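Local coordinates for protein chitinase A (Cycas revoluta, PDB 4MNK) that probably hydrolyses chitin, as a plant class V chitinase of glycoside hydrolase family 18, and is captured here with chitin-type sugars bound, at residues Q275-R279 against G280-E284; E129-V132 against K133-E137. All coordinates share one frame; numbering follows the deposited sequence.

Contact 1: Q275-R279 against G280-E284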
ATOM      1  N   GLN A 275       7.916   4.422 -18.440  1.00  7.72           N
ATOM      2  CA  GLN A 275       9.008   5.243 -18.967  1.00  8.06           C
ATOM      3  C   GLN A 275       9.565   4.667 -20.271  1.00  8.10           C
ATOM      4  O   GLN A 275       9.837   5.414 -21.217  1.00  8.12           O
ATOM      5  CB  GLN A 275      10.128   5.421 -17.933  1.00  8.35           C
ATOM      6  CG  GLN A 275       9.688   6.086 -16.628  1.00  9.43           C
ATOM      7  CD  GLN A 275       9.110   7.473 -16.837  1.00 11.35           C
ATOM      8  OE1 GLN A 275       9.843   8.448 -16.989  1.00 13.16           O
ATOM      9  NE2 GLN A 275       7.785   7.567 -16.834  1.00 12.36           N
ATOM     10  N   ASN A 276       9.716   3.344 -20.323  1.00  8.03           N
ATOM     11  CA  ASN A 276      10.117   2.656 -21.553  1.00  8.45           C
ATOM     12  C   ASN A 276       9.090   2.868 -22.666  1.00  8.05           C
ATOM     13  O   ASN A 276       9.453   3.113 -23.816  1.00  8.06           O
ATOM     14  CB  ASN A 276      10.309   1.155 -21.303  1.00  8.98           C
ATOM     15  CG  ASN A 276      11.456   0.849 -20.349  1.00 10.11           C
ATOM     16  OD1 ASN A 276      12.341   1.676 -20.123  1.00 12.20           O
ATOM     17  ND2 ASN A 276      11.444  -0.355 -19.792  1.00 11.91           N
ATOM     18  N   PHE A 277       7.811   2.781 -22.302  1.00  7.67           N
ATOM     19  CA  PHE A 277       6.684   2.997 -23.210  1.00  7.56           C
ATOM     20  C   PHE A 277       6.776   4.380 -23.861  1.00  7.43           C
ATOM     21  O   PHE A 277       6.661   4.506 -25.085  1.00  7.45           O
ATOM     22  CB  PHE A 277       5.386   2.824 -22.408  1.00  7.52           C
ATOM     23  CG  PHE A 277       4.117   2.832 -23.225  1.00  7.41           C
ATOM     24  CD1 PHE A 277       3.029   3.585 -22.794  1.00  7.51           C
ATOM     25  CD2 PHE A 277       3.980   2.059 -24.379  1.00  7.75           C
ATOM     26  CE1 PHE A 277       1.829   3.591 -23.507  1.00  7.76           C
ATOM     27  CE2 PHE A 277       2.783   2.061 -25.100  1.00  8.26           C
ATOM     28  CZ  PHE A 277       1.709   2.831 -24.663  1.00  7.97           C
ATOM     29  N   ILE A 278       7.027   5.402 -23.043  1.00  7.54           N
ATOM     30  CA  ILE A 278       7.174   6.780 -23.518  1.00  7.83           C
ATOM     31  C   ILE A 278       8.419   6.951 -24.401  1.00  7.99           C
ATOM     32  O   ILE A 278       8.348   7.559 -25.473  1.00  7.91           O
ATOM     33  CB  ILE A 278       7.182   7.786 -22.332  1.00  7.91           C
ATOM     34  CG1 ILE A 278       5.820   7.792 -21.626  1.00  8.19           C
ATOM     35  CG2 ILE A 278       7.540   9.195 -22.804  1.00  8.47           C
ATOM     36  CD1 ILE A 278       5.845   8.368 -20.222  1.00  8.87           C
ATOM     37  N   ARG A 279       9.555   6.413 -23.959  1.00  8.25           N
ATOM     38  CA  ARG A 279      10.785   6.479 -24.754  1.00  8.73           C
ATOM     39  C   ARG A 279      10.653   5.743 -26.093  1.00  8.45           C
ATOM     40  O   ARG A 279      11.317   6.096 -27.070  1.00  8.81           O
ATOM     41  CB  ARG A 279      11.991   5.977 -23.952  1.00  9.08           C
ATOM     42  CG  ARG A 279      12.615   7.053 -23.065  1.00 10.93           C
ATOM     43  CD  ARG A 279      13.887   6.576 -22.377  1.00 12.93           C
ATOM     44  NE  ARG A 279      13.599   6.013 -21.063  1.00 15.15           N
ATOM     45  CZ  ARG A 279      13.479   4.713 -20.803  1.00 15.99           C
ATOM     46  NH1 ARG A 279      13.208   4.317 -19.570  1.00 16.59           N
ATOM     47  NH2 ARG A 279      13.633   3.811 -21.765  1.00 16.42           N
ATOM     48  N   GLY A 280       9.768   4.751 -26.138  1.00  8.01           N
ATOM     49  CA  GLY A 280       9.483   4.009 -27.357  1.00  7.89           C
ATOM     50  C   GLY A 280       8.411   4.619 -28.244  1.00  8.00           C
ATOM     51  O   GLY A 280       7.980   3.994 -29.213  1.00  8.09           O
ATOM     52  N   GLY A 281       7.973   5.833 -27.917  1.00  7.96           N
ATOM     53  CA  GLY A 281       7.060   6.569 -28.789  1.00  8.29           C
ATOM     54  C   GLY A 281       5.681   6.904 -28.248  1.00  8.52           C
ATOM     55  O   GLY A 281       4.906   7.565 -28.935  1.00  9.09           O
ATOM     56  N   ALA A 282       5.355   6.454 -27.038  1.00  8.41           N
ATOM     57  CA  ALA A 282       4.069   6.812 -26.435  1.00  8.48           C
ATOM     58  C   ALA A 282       4.050   8.287 -26.052  1.00  8.68           C
ATOM     59  O   ALA A 282       5.078   8.848 -25.669  1.00  8.97           O
ATOM     60  CB  ALA A 282       3.782   5.950 -25.229  1.00  8.44           C
ATOM     61  N   ARG A 283       2.878   8.911 -26.160  1.00  8.87           N
ATOM     62  CA  ARG A 283       2.718  10.310 -25.783  1.00  9.30           C
ATOM     63  C   ARG A 283       2.203  10.417 -24.356  1.00  8.91           C
ATOM     64  O   ARG A 283       1.166   9.840 -24.022  1.00  8.94           O
ATOM     65  CB  ARG A 283       1.760  11.029 -26.738  1.00  9.61           C
ATOM     66  CG  ARG A 283       1.616  12.525 -26.458  1.00 11.96           C
ATOM     67  CD  ARG A 283       0.663  13.209 -27.431  1.00 15.18           C
ATOM     68  NE  ARG A 283       1.131  13.149 -28.817  1.00 18.16           N
ATOM     69  CZ  ARG A 283       1.936  14.044 -29.386  1.00 19.70           C
ATOM     70  NH1 ARG A 283       2.386  15.087 -28.698  1.00 20.64           N
ATOM     71  NH2 ARG A 283       2.297  13.892 -30.654  1.00 20.34           N
ATOM     72  N   GLU A 284       2.930  11.158 -23.523  1.00  8.86           N
ATOM     73  CA  GLU A 284       2.509  11.428 -22.153  1.00  8.97           C
ATOM     74  C   GLU A 284       1.644  12.679 -22.094  1.00  9.08           C
ATOM     75  O   GLU A 284       1.959  13.699 -22.713  1.00  9.51           O
ATOM     76  CB  GLU A 284       3.718  11.595 -21.229  1.00  9.07           C
ATOM     77  CG  GLU A 284       3.347  12.046 -19.818  1.00  9.85           C
ATOM     78  CD  GLU A 284       4.513  12.024 -18.862  1.00 10.67           C
ATOM     79  OE1 GLU A 284       4.489  11.195 -17.929  1.00 10.42           O
ATOM     80  OE2 GLU A 284       5.450  12.831 -19.039  1.00 12.24           O
TER
HETATM   81  O   HOH W   1       6.633  10.076 -16.791  1.00 15.34           O
HETATM   82  O   HOH W   2       7.424   9.880 -26.597  1.00 20.26           O
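The carbonyl oxygen of Ile278 is gripped from two sources: Gly281 N donates to it at 3.0 Å, and a water gives it a hydrogen. That backbone donor stands above the carbonyl plane, 64° out of it, away from the lone pairs. The same water donates to Ala282 O, so it clips the last helical turn to the chain that leaves it. Further round the turn, Ala282 N bonds to Phe277 O at 3.1 Å. Together with the Gly281 bond this makes a Schellman motif, with Gly281 at positive phi as the C-prime residue ending helix 271-279.

The apolar side of the cap is the methyl of Ala282, set over the centre of the Phe277 ring in a CH-pi contact. Its CB lies 3.5 Å from the ring centroid, 13° off the normal. With CG anti to the backbone N (chi1 -172°), Phe277 puts its ring beneath that methyl, while Ala295, Val300 and Val302 of the neighbouring strands also touch the Phe277 side chain.

Beyond the turn, Ile278 CD1 lies 3.9 Å from Glu284 OE1 and also packs on Glu284 CB. A second water links Gln275 NE2 to Glu284 OE1, an oxygen that Tyr304 OH also holds. On the helix itself, Arg279 turns NH1 and NH2 end-on to one atom, Asn276 OD1, with NH1 at 2.8 Å. Gly280 N bonds to Asn276 O at 2.9 Å. Phe277 O and Ile278 O thus find their partners in the turn and a water, consistent with a sharp turn out of the helix into strand 283-287.

Contact 2: E129-V132 against K133-E137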
ATOM      1  N   GLU A 129     -15.865  -6.974  13.223  1.00  9.24           N
ATOM      2  CA  GLU A 129     -15.942  -7.281  14.653  1.00  9.67           C
ATOM      3  C   GLU A 129     -14.830  -8.228  15.096  1.00  8.95           C
ATOM      4  O   GLU A 129     -14.198  -8.019  16.134  1.00  8.86           O
ATOM      5  CB  GLU A 129     -17.308  -7.876  15.002  1.00 10.43           C
ATOM      6  CG  GLU A 129     -18.448  -6.868  14.993  1.00 13.10           C
ATOM      7  CD  GLU A 129     -19.828  -7.510  15.056  1.00 16.01           C
ATOM      8  OE1 GLU A 129     -19.928  -8.756  15.090  1.00 17.80           O
ATOM      9  OE2 GLU A 129     -20.823  -6.755  15.063  1.00 18.01           O
ATOM     10  N   ASN A 130     -14.586  -9.267  14.303  1.00  8.38           N
ATOM     11  CA  ASN A 130     -13.550 -10.237  14.639  1.00  7.99           C
ATOM     12  C   ASN A 130     -12.137  -9.699  14.417  1.00  7.61           C
ATOM     13  O   ASN A 130     -11.212 -10.058  15.148  1.00  7.43           O
ATOM     14  CB  ASN A 130     -13.774 -11.552  13.894  1.00  8.09           C
ATOM     15  CG  ASN A 130     -15.010 -12.301  14.381  1.00  8.19           C
ATOM     16  OD1 ASN A 130     -15.590 -11.973  15.421  1.00  9.43           O
ATOM     17  ND2 ASN A 130     -15.410 -13.319  13.633  1.00  8.50           N
ATOM     18  N   PHE A 131     -11.979  -8.835  13.415  1.00  7.34           N
ATOM     19  CA  PHE A 131     -10.704  -8.159  13.163  1.00  7.29           C
ATOM     20  C   PHE A 131     -10.355  -7.230  14.326  1.00  7.31           C
ATOM     21  O   PHE A 131      -9.198  -7.161  14.741  1.00  7.22           O
ATOM     22  CB  PHE A 131     -10.764  -7.392  11.837  1.00  7.27           C
ATOM     23  CG  PHE A 131      -9.431  -6.873  11.346  1.00  7.32           C
ATOM     24  CD1 PHE A 131      -9.350  -5.609  10.775  1.00  7.86           C
ATOM     25  CD2 PHE A 131      -8.271  -7.645  11.424  1.00  7.04           C
ATOM     26  CE1 PHE A 131      -8.138  -5.111  10.291  1.00  8.26           C
ATOM     27  CE2 PHE A 131      -7.050  -7.151  10.946  1.00  7.68           C
ATOM     28  CZ  PHE A 131      -6.990  -5.882  10.379  1.00  7.77           C
ATOM     29  N   VAL A 132     -11.364  -6.541  14.859  1.00  7.44           N
ATOM     30  CA  VAL A 132     -11.217  -5.732  16.074  1.00  7.75           C
ATOM     31  C   VAL A 132     -10.625  -6.560  17.225  1.00  7.71           C
ATOM     32  O   VAL A 132      -9.722  -6.094  17.921  1.00  7.69           O
ATOM     33  CB  VAL A 132     -12.569  -5.071  16.479  1.00  7.91           C
ATOM     34  CG1 VAL A 132     -12.583  -4.646  17.949  1.00  8.39           C
ATOM     35  CG2 VAL A 132     -12.875  -3.886  15.573  1.00  8.51           C
ATOM     36  N   LYS A 133     -11.122  -7.785  17.409  1.00  7.72           N
ATOM     37  CA  LYS A 133     -10.603  -8.683  18.445  1.00  8.20           C
ATOM     38  C   LYS A 133      -9.120  -8.974  18.221  1.00  7.80           C
ATOM     39  O   LYS A 133      -8.319  -8.852  19.143  1.00  7.93           O
ATOM     40  CB  LYS A 133     -11.395  -9.993  18.494  1.00  8.54           C
ATOM     41  CG  LYS A 133     -12.863  -9.844  18.878  1.00 10.17           C
ATOM     42  CD  LYS A 133     -13.576 -11.189  18.842  1.00 12.72           C
ATOM     43  CE  LYS A 133     -15.084 -11.028  18.892  1.00 14.34           C
ATOM     44  NZ  LYS A 133     -15.774 -12.347  18.819  1.00 16.12           N
ATOM     45  N   LEU A 134      -8.760  -9.342  16.991  1.00  7.43           N
ATOM     46  CA  LEU A 134      -7.364  -9.634  16.656  1.00  7.14           C
ATOM     47  C   LEU A 134      -6.449  -8.447  16.941  1.00  6.94           C
ATOM     48  O   LEU A 134      -5.422  -8.589  17.608  1.00  7.33           O
ATOM     49  CB  LEU A 134      -7.221 -10.054  15.188  1.00  7.11           C
ATOM     50  CG  LEU A 134      -5.803 -10.455  14.755  1.00  7.10           C
ATOM     51  CD1 LEU A 134      -5.492 -11.888  15.182  1.00  8.16           C
ATOM     52  CD2 LEU A 134      -5.616 -10.279  13.251  1.00  7.13           C
ATOM     53  N   VAL A 135      -6.832  -7.280  16.429  1.00  7.00           N
ATOM     54  CA  VAL A 135      -5.996  -6.088  16.536  1.00  7.24           C
ATOM     55  C   VAL A 135      -5.866  -5.610  17.986  1.00  7.16           C
ATOM     56  O   VAL A 135      -4.783  -5.205  18.414  1.00  7.41           O
ATOM     57  CB  VAL A 135      -6.485  -4.965  15.590  1.00  7.02           C
ATOM     58  CG1 VAL A 135      -5.693  -3.684  15.800  1.00  7.68           C
ATOM     59  CG2 VAL A 135      -6.362  -5.409  14.137  1.00  7.49           C
ATOM     60  N   SER A 136      -6.955  -5.688  18.749  1.00  7.23           N
ATOM     61  CA  SER A 136      -6.906  -5.305  20.159  1.00  7.45           C
ATOM     62  C   SER A 136      -5.928  -6.199  20.924  1.00  7.41           C
ATOM     63  O   SER A 136      -5.120  -5.715  21.722  1.00  7.61           O
ATOM     64  CB  SER A 136      -8.296  -5.361  20.790  1.00  7.46           C
ATOM     65  OG  SER A 136      -8.256  -4.910  22.133  1.00  8.54           O
ATOM     66  N   GLU A 137      -5.996  -7.503  20.662  1.00  7.50           N
ATOM     67  CA  GLU A 137      -5.097  -8.475  21.282  1.00  7.64           C
ATOM     68  C   GLU A 137      -3.643  -8.257  20.852  1.00  7.34           C
ATOM     69  O   GLU A 137      -2.721  -8.378  21.664  1.00  7.32           O
ATOM     70  CB  GLU A 137      -5.568  -9.901  20.982  1.00  7.97           C
ATOM     71  CG  GLU A 137      -6.864 -10.270  21.719  1.00  9.77           C
ATOM     72  CD  GLU A 137      -7.663 -11.393  21.063  1.00 11.79           C
ATOM     73  OE1 GLU A 137      -7.149 -12.069  20.150  1.00 13.30           O
ATOM     74  OE2 GLU A 137      -8.825 -11.603  21.476  1.00 13.48           O
TER
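The Phe131 ring takes two aliphatic neighbours from the next turn of the helix in different ways. Val135 comes over one face, with CG2 3.9 Å from the ring centroid but displaced toward the rim, a CH-pi contact 18° off the normal. Leu134 approaches at the edge instead, near the ring plane, where its CD2 lies 4.1 Å from Phe131 CE2. Phe131 reaches both because its CG is anti to the backbone N (chi1 -169°), which carries the ring outward and slightly toward the C-terminal end of the helix, to where its face meets Val135 CG2. Val135 CG2 also packs against the carbonyl of its i-4 partner, 3.4 Å from Phe131 O.

All of this sits on helix 125-149, which in this TIM-barrel fold connects strand 114-119 to strand 155-161 as part of a beta-alpha-beta unit. The Phe131 ring also meets Tyr119 edge-to-face at the end of the first of those strands. Leu134 packs on helices 80-90 and 93-110, whereas Val132 and Val135 touch Phe179 of helix 177-183.

On another flank of the helix, Asn130 and the exposed Lys133 run side by side and point the same way. The lysine is extended beyond CG and lays its methylenes alongside the backbone, CG 3.6 Å from Glu129 O. At its end, NZ makes a weak hydrogen bond of 3.4 Å to Asn130 OD1. The backbone bond from Lys133 N to Glu129 O is also weak, at 3.3 Å. Those further on are shorter: Val135 N donates to Phe131 O at 2.9 Å, nearly straight at 168°, and Ser136 N binds Val132 O at the same length.

How the contacts relate
Contact 2 comes first along the chain, and contact 1 follows well after it; both lie within the family 18 range. Their centres are about 47 Å apart, their nearest atoms about 34 Å apart, and they sit on opposite sides of the chain's centre. Residues 129-137 belong to helix 125-149, one of the helices wrapped round the TIM barrel. Residues 275-284 instead end helix 271-279 and enter strand 283-287, probably in the alpha+beta insertion domain that class V chitinases carry beside the barrel. Contact 2 thus concerns the barrel's outer layer and contact 1 a peripheral region; neither includes a residue lining the sugar sites, and the side chain of Phe131 is about 12 Å from a bound N-acetylglucosamine.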